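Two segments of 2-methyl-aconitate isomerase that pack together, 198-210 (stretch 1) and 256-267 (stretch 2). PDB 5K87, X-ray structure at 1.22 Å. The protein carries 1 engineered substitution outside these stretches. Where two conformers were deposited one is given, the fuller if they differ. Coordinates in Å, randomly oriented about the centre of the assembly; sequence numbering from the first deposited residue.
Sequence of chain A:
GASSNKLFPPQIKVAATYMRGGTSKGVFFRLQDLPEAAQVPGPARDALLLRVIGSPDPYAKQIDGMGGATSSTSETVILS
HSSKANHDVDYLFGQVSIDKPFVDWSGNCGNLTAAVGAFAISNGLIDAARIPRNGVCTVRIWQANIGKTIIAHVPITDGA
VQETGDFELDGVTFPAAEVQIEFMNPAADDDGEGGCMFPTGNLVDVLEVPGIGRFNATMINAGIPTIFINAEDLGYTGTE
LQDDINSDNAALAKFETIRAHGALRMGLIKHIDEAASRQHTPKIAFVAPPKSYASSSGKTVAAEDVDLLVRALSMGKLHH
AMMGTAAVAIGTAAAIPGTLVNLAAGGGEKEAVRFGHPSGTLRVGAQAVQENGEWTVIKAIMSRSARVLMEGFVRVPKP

Stretch 1 (198-210) FPTGNLVDVLEVP
Stretch 2 256-267: ETIRAHGALRMG

A strand can pack against a helix without a hydrogen bond between them, and these two segments of 2-methyl-aconitate isomerase are a compact example: no hydrogen bond joins the modelled atoms of one to the other, yet together they bury 559 Å². Stretch 2 is helical from its first residue, the helix having begun earlier in the chain, and the strand, 205-209, crosses it with axes 8.7 Å apart at closest approach and N-to-C directions 121° apart. The register follows: Pro 199 CA lies 5.5 Å from Met 266 CA, Leu 207 CA 6.9 Å from Gly 262 CA, and Val 209 CA 6.7 Å from Ile 258 CA, so stretch 1 descends the helix as its own numbering rises.

Stretch 1 opens with a type I turn from Phe 198 to Gly 201, closed by Gly 201 N to Phe 198 O at 2.7 Å. Phe 198 (chi1 m) points away. Pro 199, at phi/psi -57/-29 and with a C-gamma endo pucker, points toward stretch 2: Pro 199 CB is 3.5 Å from Met 266 O, and Pro 199 CG meets Met 266 CE at 3.8 Å, the methionine being m, t, p. Just beyond, Gly 267 has phi/psi 84/15 and leaves helical geometry in a Schellman motif.

Thr 200 (chi1 p) lays CG2 over one face of the Arg 265 guanidinium, 3.8 Å from NH1. Its hydroxyl serves its own stretch, as Thr 200 OG1 donates to Asp 205 OD2 at 2.6 Å and accepts from Asn 202 N at 3.2 Å. Gly 201 adopts phi/psi 83/0, where a CB would be jammed against the preceding carbonyl oxygen. Asn 202 (chi1 m) gives ND2 to Asp 205 OD1 at 2.8 Å. Leu 203 and Val 204, both chi1 m, lie out of reach of the helix.

Asp 205 (chi1 m) begins the strand, its carboxylate already engaged by Thr 200 and Asn 202. Arg 265, with chi values t, p, t and 89°, brings NH2 to 4.0 Å from Asp 205 OD1, but that oxygen lies well out of the guanidinium plane. The opposite charges are near one another without forming a salt bridge.

Extended geometry then sets the alternation. Val 206 (t) points away, while Leu 207 (t, p) points toward the helix and reaches Gly 262, with Leu 207 CD2 3.9 Å from Gly 262 CA. Leu 207 CD2 also meets Ile 258 CG2 at 3.9 Å, and Leu 207 CD1 sits 4.0 Å from Arg 265 CB. Glu 208, modelled only to CB, points sideways.

Val 209 (t, phi/psi -120/87) points toward the helix again. Val 209 CG1 is 3.7 Å from Thr 257 CG2 and makes a CH-pi contact 4.1 Å from the His 261 ring centroid, 23° off the normal. His 261 (m, chi2 83°) is steadied by His 261 ND1 donating to Thr 257 O at 2.9 Å. Pro 210 CD closes the contact, 4.2 Å from His 261 NE2.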

ATOM      1  N   PHE A 198      22.305 -23.174  15.799  1.00 17.51           N
ATOM      2  CA  PHE A 198      21.899 -24.240  14.891  1.00 18.90           C
ATOM      3  C   PHE A 198      21.080 -25.273  15.653  1.00 20.12           C
ATOM      4  O   PHE A 198      21.639 -26.197  16.240  1.00 22.15           O
ATOM      5  CB  PHE A 198      23.132 -24.888  14.257  1.00 17.32           C
ATOM      6  CG  PHE A 198      23.936 -23.942  13.417  1.00 17.95           C
ATOM      7  CD1 PHE A 198      23.458 -23.521  12.187  1.00 17.77           C
ATOM      8  CD2 PHE A 198      25.157 -23.448  13.861  1.00 18.63           C
ATOM      9  CE1 PHE A 198      24.182 -22.640  11.407  1.00 17.93           C
ATOM     10  CE2 PHE A 198      25.888 -22.561  13.085  1.00 18.99           C
ATOM     11  CZ  PHE A 198      25.394 -22.153  11.856  1.00 18.91           C
ATOM     12  N   PRO A 199      19.746 -25.118  15.656  1.00 20.23           N
ATOM     13  CA  PRO A 199      18.890 -25.990  16.473  1.00 23.16           C
ATOM     14  C   PRO A 199      19.041 -27.485  16.183  1.00 21.98           C
ATOM     15  O   PRO A 199      18.849 -28.287  17.097  1.00 27.21           O
ATOM     16  CB  PRO A 199      17.468 -25.508  16.152  1.00 25.34           C
ATOM     17  CG  PRO A 199      17.594 -24.677  14.924  1.00 27.78           C
ATOM     18  CD  PRO A 199      18.968 -24.087  14.947  1.00 20.04           C
ATOM     19  N   THR A 200      19.395 -27.855  14.956  1.00 20.55           N
ATOM     20  CA  THR A 200      19.623 -29.268  14.641  1.00 23.74           C
ATOM     21  C   THR A 200      21.017 -29.737  15.060  1.00 26.45           C
ATOM     22  O   THR A 200      21.311 -30.934  15.043  1.00 26.78           O
ATOM     23  CB  THR A 200      19.484 -29.546  13.141  1.00 21.77           C
ATOM     24  OG1 THR A 200      20.579 -28.937  12.449  1.00 21.51           O
ATOM     25  CG2 THR A 200      18.171 -28.999  12.608  1.00 25.88           C
ATOM     26  N   GLY A 201      21.883 -28.792  15.409  1.00 23.25           N
ATOM     27  CA  GLY A 201      23.257 -29.107  15.756  1.00 26.56           C
ATOM     28  C   GLY A 201      24.165 -29.256  14.549  1.00 28.19           C
ATOM     29  O   GLY A 201      25.363 -29.515  14.698  1.00 27.17           O
ATOM     30  N   ASN A 202      23.599 -29.087  13.355  1.00 21.27           N
ATOM     31  CA  ASN A 202      24.345 -29.239  12.107  1.00 20.99           C
ATOM     32  C   ASN A 202      24.382 -27.944  11.308  1.00 19.58           C
ATOM     33  O   ASN A 202      23.406 -27.184  11.300  1.00 20.42           O
ATOM     34  CB  ASN A 202      23.718 -30.335  11.246  1.00 25.12           C
ATOM     35  CG  ASN A 202      23.574 -31.645  11.991  1.00 28.21           C
ATOM     36  OD1 ASN A 202      24.502 -32.091  12.663  1.00 28.25           O
ATOM     37  ND2 ASN A 202      22.400 -32.261  11.886  1.00 31.02           N
ATOM     38  N   LEU A 203      25.497 -27.706  10.625  1.00 18.46           N
ATOM     39  CA  LEU A 203      25.649 -26.536   9.762  1.00 17.64           C
ATOM     40  C   LEU A 203      24.766 -26.667   8.534  1.00 17.84           C
ATOM     41  O   LEU A 203      24.218 -25.678   8.043  1.00 19.11           O
ATOM     42  CB  LEU A 203      27.103 -26.386   9.320  1.00 21.16           C
ATOM     43  CG  LEU A 203      28.114 -26.152  10.437  1.00 22.65           C
ATOM     44  CD1 LEU A 203      29.515 -26.001   9.866  1.00 30.72           C
ATOM     45  CD2 LEU A 203      27.712 -24.928  11.237  1.00 23.68           C
ATOM     46  N   VAL A 204      24.664 -27.889   8.021  0.64 17.67           N
ATOM     47  CA  VAL A 204      23.784 -28.198   6.905  0.64 21.25           C
ATOM     48  C   VAL A 204      23.007 -29.459   7.249  0.64 20.62           C
ATOM     49  O   VAL A 204      23.490 -30.324   7.983  0.64 22.85           O
ATOM     50  CB  VAL A 204      24.557 -28.403   5.580  0.64 19.67           C
ATOM     51  CG1 VAL A 204      25.383 -27.165   5.239  0.64 16.19           C
ATOM     52  CG2 VAL A 204      25.435 -29.645   5.646  0.64 25.41           C
ATOM     53  N   ASP A 205      21.793 -29.555   6.727  1.00 22.63           N
ATOM     54  CA  ASP A 205      20.971 -30.724   6.931  1.00 25.87           C
ATOM     55  C   ASP A 205      20.361 -31.112   5.607  1.00 26.14           C
ATOM     56  O   ASP A 205      20.394 -30.343   4.645  1.00 25.67           O
ATOM     57  CB  ASP A 205      19.861 -30.433   7.939  1.00 27.03           C
ATOM     58  CG  ASP A 205      20.373 -30.338   9.359  1.00 26.80           C
ATOM     59  OD1 ASP A 205      20.626 -31.398   9.968  1.00 29.89           O
ATOM     60  OD2 ASP A 205      20.523 -29.208   9.871  1.00 25.17           O
ATOM     61  N   VAL A 206      19.829 -32.324   5.552  1.00 26.64           N
ATOM     62  CA  VAL A 206      19.017 -32.720   4.419  1.00 31.04           C
ATOM     63  C   VAL A 206      17.572 -32.667   4.872  1.00 26.04           C
ATOM     64  O   VAL A 206      17.151 -33.430   5.741  1.00 30.00           O
ATOM     65  CB  VAL A 206      19.367 -34.124   3.910  1.00 30.18           C
ATOM     66  CG1 VAL A 206      18.458 -34.497   2.750  1.00 32.59           C
ATOM     67  CG2 VAL A 206      20.823 -34.176   3.479  1.00 35.53           C
ATOM     68  N   LEU A 207      16.813 -31.753   4.284  0.76 24.67           N
ATOM     69  CA  LEU A 207      15.420 -31.574   4.652  0.76 25.02           C
ATOM     70  C   LEU A 207      14.546 -32.488   3.799  0.76 25.43           C
ATOM     71  O   LEU A 207      14.394 -32.271   2.599  0.76 24.55           O
ATOM     72  CB  LEU A 207      15.027 -30.108   4.469  0.76 27.01           C
ATOM     73  CG  LEU A 207      13.825 -29.550   5.225  0.76 28.52           C
ATOM     74  CD1 LEU A 207      13.834 -29.963   6.694  0.76 25.41           C
ATOM     75  CD2 LEU A 207      13.811 -28.032   5.088  0.76 23.44           C
ATOM     76  N   GLU A 208      13.989 -33.522   4.427  1.00 24.84           N
ATOM     77  CA  GLU A 208      13.156 -34.491   3.724  1.00 26.26           C
ATOM     78  C   GLU A 208      11.699 -34.045   3.704  1.00 29.10           C
ATOM     79  O   GLU A 208      11.055 -33.941   4.750  1.00 29.34           O
ATOM     80  CB  GLU A 208      13.272 -35.874   4.373  1.00 28.93           C
ATOM     81  N   VAL A 209      11.195 -33.765   2.507  1.00 21.58           N
ATOM     82  CA  VAL A 209       9.814 -33.343   2.327  1.00 20.67           C
ATOM     83  C   VAL A 209       9.143 -34.360   1.409  1.00 23.49           C
ATOM     84  O   VAL A 209       9.103 -34.181   0.195  1.00 20.81           O
ATOM     85  CB  VAL A 209       9.735 -31.929   1.721  1.00 20.83           C
ATOM     86  CG1 VAL A 209       8.302 -31.401   1.777  1.00 22.97           C
ATOM     87  CG2 VAL A 209      10.674 -30.985   2.464  1.00 22.49           C
ATOM     88  N   PRO A 210       8.619 -35.445   1.997  1.00 23.45           N
ATOM     89  CA  PRO A 210       8.153 -36.625   1.258  1.00 24.97           C
ATOM     90  C   PRO A 210       7.150 -36.304   0.154  1.00 20.42           C
ATOM     91  O   PRO A 210       6.095 -35.722   0.411  1.00 21.50           O
ATOM     92  CB  PRO A 210       7.506 -37.494   2.349  1.00 28.04           C
ATOM     93  CG  PRO A 210       7.306 -36.581   3.522  1.00 34.18           C
ATOM     94  CD  PRO A 210       8.424 -35.594   3.447  1.00 28.53           C
ATOM     95  N   GLU A 256       5.833 -23.035   1.171  1.00 14.61           N
ATOM     96  CA  GLU A 256       5.173 -23.151   2.459  1.00 15.31           C
ATOM     97  C   GLU A 256       5.332 -24.547   3.068  1.00 13.87           C
ATOM     98  O   GLU A 256       5.535 -24.674   4.271  1.00 15.05           O
ATOM     99  CB  GLU A 256       3.708 -22.713   2.376  1.00 16.21           C
ATOM    100  CG  GLU A 256       2.949 -22.831   3.707  1.00 17.97           C
ATOM    101  CD  GLU A 256       3.569 -22.052   4.871  1.00 16.98           C
ATOM    102  OE1 GLU A 256       4.400 -21.139   4.665  1.00 17.65           O
ATOM    103  OE2 GLU A 256       3.204 -22.353   6.024  1.00 20.34           O
ATOM    104  N   THR A 257       5.229 -25.585   2.238  0.78 16.10           N
ATOM    105  CA  THR A 257       5.413 -26.951   2.725  0.78 16.81           C
ATOM    106  C   THR A 257       6.845 -27.165   3.216  0.78 15.61           C
ATOM    107  O   THR A 257       7.064 -27.780   4.256  0.78 16.77           O
ATOM    108  CB  THR A 257       5.043 -28.003   1.657  0.78 17.93           C
ATOM    109  OG1 THR A 257       3.689 -27.797   1.229  0.78 20.31           O
ATOM    110  CG2 THR A 257       5.173 -29.405   2.236  0.78 19.92           C
ATOM    111  N   ILE A 258       7.816 -26.637   2.479  1.00 13.89           N
ATOM    112  CA  ILE A 258       9.208 -26.739   2.886  1.00 15.10           C
ATOM    113  C   ILE A 258       9.435 -25.976   4.198  1.00 14.67           C
ATOM    114  O   ILE A 258      10.103 -26.474   5.106  1.00 14.42           O
ATOM    115  CB  ILE A 258      10.168 -26.251   1.792  1.00 14.23           C
ATOM    116  CG1 ILE A 258       9.994 -27.090   0.521  1.00 17.05           C
ATOM    117  CG2 ILE A 258      11.595 -26.359   2.284  1.00 17.63           C
ATOM    118  CD1 ILE A 258      10.675 -26.508  -0.705  1.00 17.80           C
ATOM    119  N   ARG A 259       8.857 -24.777   4.299  1.00 13.60           N
ATOM    120  CA  ARG A 259       8.969 -23.970   5.512  1.00 14.28           C
ATOM    121  C   ARG A 259       8.402 -24.718   6.725  1.00 14.18           C
ATOM    122  O   ARG A 259       9.001 -24.722   7.797  1.00 13.71           O
ATOM    123  CB  ARG A 259       8.270 -22.618   5.335  1.00 13.42           C
ATOM    124  CG  ARG A 259       8.586 -21.606   6.436  1.00 13.46           C
ATOM    125  CD  ARG A 259       7.692 -20.360   6.339  1.00 12.61           C
ATOM    126  NE  ARG A 259       6.324 -20.673   6.730  1.00 13.35           N
ATOM    127  CZ  ARG A 259       5.868 -20.618   7.976  1.00 13.26           C
ATOM    128  NH1 ARG A 259       6.634 -20.211   8.982  1.00 13.84           N
ATOM    129  NH2 ARG A 259       4.615 -20.964   8.214  1.00 14.12           N
ATOM    130  N   ALA A 260       7.247 -25.355   6.546  1.00 14.19           N
ATOM    131  CA  ALA A 260       6.623 -26.123   7.620  1.00 13.97           C
ATOM    132  C   ALA A 260       7.514 -27.274   8.073  1.00 15.36           C
ATOM    133  O   ALA A 260       7.699 -27.500   9.265  1.00 15.13           O
ATOM    134  CB  ALA A 260       5.281 -26.650   7.166  1.00 14.63           C
ATOM    135  N   HIS A 261       8.067 -28.005   7.112  1.00 14.78           N
ATOM    136  CA  HIS A 261       8.941 -29.116   7.452  1.00 16.10           C
ATOM    137  C   HIS A 261      10.226 -28.643   8.116  1.00 16.76           C
ATOM    138  O   HIS A 261      10.740 -29.299   9.024  1.00 17.21           O
ATOM    139  CB  HIS A 261       9.206 -29.988   6.226  1.00 17.27           C
ATOM    140  CG  HIS A 261       8.084 -30.927   5.925  1.00 18.22           C
ATOM    141  ND1 HIS A 261       6.964 -30.549   5.215  1.00 21.53           N
ATOM    142  CD2 HIS A 261       7.881 -32.216   6.288  1.00 25.66           C
ATOM    143  CE1 HIS A 261       6.134 -31.573   5.129  1.00 23.42           C
ATOM    144  NE2 HIS A 261       6.668 -32.596   5.771  1.00 26.23           N
ATOM    145  N   GLY A 262      10.731 -27.487   7.697  1.00 17.15           N
ATOM    146  CA  GLY A 262      11.887 -26.900   8.345  1.00 15.73           C
ATOM    147  C   GLY A 262      11.576 -26.498   9.773  1.00 16.07           C
ATOM    148  O   GLY A 262      12.379 -26.714  10.682  1.00 16.83           O
ATOM    149  N   ALA A 263      10.398 -25.919   9.985  1.00 14.71           N
ATOM    150  CA  ALA A 263       9.977 -25.523  11.326  1.00 15.44           C
ATOM    151  C   ALA A 263       9.908 -26.721  12.268  1.00 16.29           C
ATOM    152  O   ALA A 263      10.302 -26.635  13.432  1.00 17.47           O
ATOM    153  CB  ALA A 263       8.643 -24.825  11.273  1.00 15.83           C
ATOM    154  N   LEU A 264       9.397 -27.833  11.758  1.00 15.47           N
ATOM    155  CA  LEU A 264       9.305 -29.055  12.544  1.00 18.38           C
ATOM    156  C   LEU A 264      10.704 -29.587  12.855  1.00 19.16           C
ATOM    157  O   LEU A 264      11.004 -29.950  13.995  1.00 20.70           O
ATOM    158  CB  LEU A 264       8.493 -30.102  11.781  1.00 18.68           C
ATOM    159  CG  LEU A 264       8.115 -31.376  12.540  1.00 20.23           C
ATOM    160  CD1 LEU A 264       7.195 -31.033  13.693  1.00 28.26           C
ATOM    161  CD2 LEU A 264       7.451 -32.363  11.603  1.00 25.94           C
ATOM    162  N   ARG A 265      11.564 -29.616  11.842  1.00 18.58           N
ATOM    163  CA  ARG A 265      12.929 -30.107  12.013  0.57 20.47           C
ATOM    164  C   ARG A 265      13.717 -29.263  13.017  1.00 20.22           C
ATOM    165  O   ARG A 265      14.566 -29.785  13.749  1.00 22.19           O
ATOM    166  CB  ARG A 265      13.654 -30.162  10.665  0.57 21.81           C
ATOM    167  CG  ARG A 265      15.059 -30.735  10.728  0.57 23.82           C
ATOM    168  CD  ARG A 265      15.049 -32.211  11.102  0.57 26.73           C
ATOM    169  NE  ARG A 265      16.395 -32.708  11.365  0.57 28.45           N
ATOM    170  CZ  ARG A 265      16.981 -32.673  12.556  0.57 25.28           C
ATOM    171  NH1 ARG A 265      16.336 -32.162  13.596  0.57 28.34           N
ATOM    172  NH2 ARG A 265      18.211 -33.146  12.709  0.57 30.25           N
ATOM    173  N   MET A 266      13.432 -27.966  13.067  1.00 19.62           N
ATOM    174  CA  MET A 266      14.117 -27.060  13.986  1.00 20.55           C
ATOM    175  C   MET A 266      13.593 -27.169  15.405  1.00 24.09           C
ATOM    176  O   MET A 266      14.213 -26.672  16.342  1.00 25.28           O
ATOM    177  CB  MET A 266      13.995 -25.609  13.507  1.00 22.24           C
ATOM    178  CG  MET A 266      14.762 -25.326  12.233  1.00 19.10           C
ATOM    179  SD  MET A 266      14.424 -23.716  11.513  1.00 20.33           S
ATOM    180  CE  MET A 266      15.383 -22.644  12.567  1.00 22.29           C
ATOM    181  N   GLY A 267      12.445 -27.813  15.564  1.00 20.04           N
ATOM    182  CA  GLY A 267      11.819 -27.928  16.867  1.00 22.81           C
ATOM    183  C   GLY A 267      10.985 -26.716  17.239  1.00 22.74           C
ATOM    184  O   GLY A 267      10.612 -26.540  18.399  1.00 24.84           O
TER